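Local coordinates for Ribose/Galactose Isomerase (Vibrio parahaemolyticus, PDB 3ONO) that acts as a ribose-5-phosphate isomerase of the LacAB/RpiB family, interconverting ribose 5-phosphate and ribulose 5-phosphate, at the interface of chains A and B. Residues are numbered along the deposited sequence; one frame, centred on the assembly and turned at random. Chains: chain A/B, Ribose/Galactose Isomerase.

The interface of chains A and B. Residues chain A 81-82, 85, 92, 94; chain B 81-82, 85, 92, 94.
The ring of A:Tyr94 meets B:Leu81 at its edge: the methyl CD1 of B:Leu81 lies in the ring plane, 3.9 Å from CD2 of A:Tyr94, and the exchanged pair does the same. With A:Tyr94 CG between the backbone N and the carbonyl carbon (chi1 68°), the CD2 edge is presented to the partner, where it also touches CB of B:Tyr94. Beside the tyrosines, A:Leu81 and B:Leu81 reach toward each other tip to tip, with their CD2 methyls 3.6 Å apart across the two-fold axis.

On one side of the second flat group, the carboxamide of A:Asn85, lie CG of B:Met82 and CD2 of B:Leu81. B:Met82 CG is 3.4 Å from A:Asn85 OD1. The amide is held within its own chain. ND2 of A:Asn85 gives a nearly straight bond, 2.7 Å and 169° at the hydrogen, to an in-plane lone pair of A:Cys92 O, and a more bent one to A:Leu81 O, which is tilted from the amide plane. OD1 accepts A:Cys92 N from the opposite side to B:Met82. These bonds fix the amide's rotation and tie helix to strand. The selenium SE of B:Met82, a selenomethionine bent at chi3 (-56°), lies 3.2 Å from A:Cys92 O. CB of A:Asn85 meets CB of B:Asn85 at 3.7 Å.

In this patch the hydrogen-bonded linkage runs through water: water 2 joins A:Asn85 OD1, at 2.8 Å, to B:Met82 O, and water 1 makes the twin bridge. Direct contact is by van der Waals packing, in which carbonyl and amide oxygens take part. Helices 78-85 face each other at the two-fold axis of this alpha-beta-alpha sandwich protein, strand 92-94 beside each also meeting the partner. Such packing in the deposited tetramer would suit a dimer, though the structure alone does not prove it biological.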
ATOM      1  N   LEU A  81      13.269  -8.724  10.243  0.63 18.54           N
ATOM      2  CA  LEU A  81      13.939  -8.849   8.947  0.63 18.78           C
ATOM      3  C   LEU A  81      15.438  -8.590   9.076  0.63 20.90           C
ATOM      4  O   LEU A  81      16.280  -9.317   8.505  0.63 20.14           O
ATOM      5  CB  LEU A  81      13.291  -7.839   7.995  0.63 18.96           C
ATOM      6  CG  LEU A  81      13.875  -7.247   6.725  0.63 24.52           C
ATOM      7  CD1 LEU A  81      12.818  -6.303   6.194  0.63 13.22           C
ATOM      8  CD2 LEU A  81      15.160  -6.489   6.941  0.63 30.27           C
HETATM    9  N   MSE A  82      15.794  -7.568   9.847  1.00 17.14           N
HETATM   10  CA  MSE A  82      17.215  -7.223   9.975  1.00 16.13           C
HETATM   11  C   MSE A  82      17.943  -8.219  10.880  1.00 17.92           C
HETATM   12  O   MSE A  82      19.125  -8.544  10.650  1.00 18.57           O
HETATM   13  CB  MSE A  82      17.363  -5.791  10.457  1.00 19.65           C
HETATM   14  CG  MSE A  82      16.763  -4.809   9.442  1.00 20.85           C
HETATM   15 SE   MSE A  82      17.046  -2.975   9.977  0.67 26.33          SE
HETATM   16  CE  MSE A  82      16.219  -3.116  11.727  1.00 19.08           C
ATOM     17  N   ASN A  85      18.503 -11.422   8.646  1.00 18.39           N
ATOM     18  CA  ASN A  85      19.462 -11.280   7.540  1.00 16.55           C
ATOM     19  C   ASN A  85      20.926 -11.228   7.955  1.00 16.65           C
ATOM     20  O   ASN A  85      21.815 -11.530   7.148  1.00 17.69           O
ATOM     21  CB  ASN A  85      19.110 -10.074   6.657  1.00 16.72           C
ATOM     22  CG  ASN A  85      18.047 -10.422   5.593  1.00 18.68           C
ATOM     23  OD1 ASN A  85      18.298 -11.267   4.734  1.00 18.92           O
ATOM     24  ND2 ASN A  85      16.876  -9.790   5.654  1.00 18.05           N
ATOM     25  N   CYS A  92      16.125 -13.343   4.178  1.00 17.46           N
ATOM     26  CA  CYS A  92      14.773 -12.962   4.602  1.00 17.30           C
ATOM     27  C   CYS A  92      14.288 -11.708   3.886  1.00 19.93           C
ATOM     28  O   CYS A  92      14.913 -10.650   3.988  1.00 18.38           O
ATOM     29  CB  CYS A  92      14.771 -12.706   6.127  1.00 16.22           C
ATOM     30  SG  CYS A  92      13.107 -12.442   6.823  1.00 19.24           S
ATOM     31  N   TYR A  94      11.081  -8.776   3.036  1.00 16.87           N
ATOM     32  CA  TYR A  94       9.844  -8.245   3.614  1.00 17.78           C
ATOM     33  C   TYR A  94       8.662  -8.844   2.854  1.00 21.43           C
ATOM     34  O   TYR A  94       8.801  -9.279   1.716  1.00 19.96           O
ATOM     35  CB  TYR A  94       9.802  -6.697   3.556  1.00 18.19           C
ATOM     36  CG  TYR A  94       9.689  -6.104   2.163  1.00 19.47           C
ATOM     37  CD1 TYR A  94       8.459  -6.087   1.490  1.00 18.65           C
ATOM     38  CD2 TYR A  94      10.796  -5.554   1.513  1.00 20.31           C
ATOM     39  CE1 TYR A  94       8.335  -5.555   0.190  1.00 17.14           C
ATOM     40  CE2 TYR A  94      10.677  -5.002   0.211  1.00 20.29           C
ATOM     41  CZ  TYR A  94       9.450  -5.011  -0.432  1.00 22.87           C
ATOM     42  OH  TYR A  94       9.329  -4.500  -1.708  1.00 19.70           O
TER
ATOM     43  N   LEU B  81      18.317  -4.636   0.298  0.63 18.54           N
ATOM     44  CA  LEU B  81      18.097  -4.701   1.745  0.63 18.78           C
ATOM     45  C   LEU B  81      18.819  -5.898   2.357  0.63 20.90           C
ATOM     46  O   LEU B  81      19.463  -5.801   3.423  0.63 20.14           O
ATOM     47  CB  LEU B  81      16.586  -4.798   1.976  0.63 18.96           C
ATOM     48  CG  LEU B  81      15.862  -5.331   3.199  0.63 24.52           C
ATOM     49  CD1 LEU B  81      14.387  -5.203   2.886  0.63 13.22           C
ATOM     50  CD2 LEU B  81      16.184  -6.768   3.519  0.63 30.27           C
HETATM   51  N   MSE B  82      18.743  -7.040   1.679  1.00 17.14           N
HETATM   52  CA  MSE B  82      19.365  -8.249   2.233  1.00 16.13           C
HETATM   53  C   MSE B  82      20.886  -8.204   2.079  1.00 17.92           C
HETATM   54  O   MSE B  82      21.631  -8.694   2.951  1.00 18.57           O
HETATM   55  CB  MSE B  82      18.757  -9.486   1.597  1.00 19.65           C
HETATM   56  CG  MSE B  82      17.258  -9.580   1.911  1.00 20.85           C
HETATM   57 SE   MSE B  82      16.488 -11.209   1.214  0.67 26.33          SE
HETATM   58  CE  MSE B  82      17.031 -10.947  -0.631  1.00 19.08           C
ATOM     59  N   ASN B  85      22.138  -5.767   4.917  1.00 18.39           N
ATOM     60  CA  ASN B  85      22.001  -6.257   6.297  1.00 16.55           C
ATOM     61  C   ASN B  85      22.987  -7.345   6.700  1.00 16.65           C
ATOM     62  O   ASN B  85      23.256  -7.533   7.893  1.00 17.69           O
ATOM     63  CB  ASN B  85      20.561  -6.704   6.582  1.00 16.72           C
ATOM     64  CG  ASN B  85      19.653  -5.523   6.989  1.00 18.68           C
ATOM     65  OD1 ASN B  85      19.901  -4.889   8.014  1.00 18.92           O
ATOM     66  ND2 ASN B  85      18.626  -5.225   6.194  1.00 18.05           N
ATOM     67  N   CYS B  92      19.779  -1.843   7.804  1.00 17.46           N
ATOM     68  CA  CYS B  92      19.005  -1.324   6.670  1.00 17.30           C
ATOM     69  C   CYS B  92      17.546  -1.756   6.738  1.00 19.93           C
ATOM     70  O   CYS B  92      17.249  -2.952   6.745  1.00 18.38           O
ATOM     71  CB  CYS B  92      19.625  -1.841   5.352  1.00 16.22           C
ATOM     72  SG  CYS B  92      18.896  -1.094   3.858  1.00 19.24           S
ATOM     73  N   TYR B  94      13.420  -1.586   5.140  1.00 16.87           N
ATOM     74  CA  TYR B  94      12.690  -1.286   3.906  1.00 17.78           C
ATOM     75  C   TYR B  94      12.039   0.088   4.054  1.00 21.43           C
ATOM     76  O   TYR B  94      11.812   0.561   5.163  1.00 19.96           O
ATOM     77  CB  TYR B  94      11.622  -2.365   3.594  1.00 18.19           C
ATOM     78  CG  TYR B  94      10.450  -2.414   4.558  1.00 19.47           C
ATOM     79  CD1 TYR B  94       9.414  -1.473   4.475  1.00 18.65           C
ATOM     80  CD2 TYR B  94      10.362  -3.395   5.548  1.00 20.31           C
ATOM     81  CE1 TYR B  94       8.325  -1.491   5.370  1.00 17.14           C
ATOM     82  CE2 TYR B  94       9.261  -3.431   6.443  1.00 20.29           C
ATOM     83  CZ  TYR B  94       8.260  -2.479   6.342  1.00 22.87           C
ATOM     84  OH  TYR B  94       7.198  -2.491   7.223  1.00 19.70           O
TER
HETATM   85  O   HOH W   1      20.967  -6.317  10.228  1.00 21.39           O
HETATM   86  O   HOH W   2      20.966 -11.419   3.766  1.00 21.39           O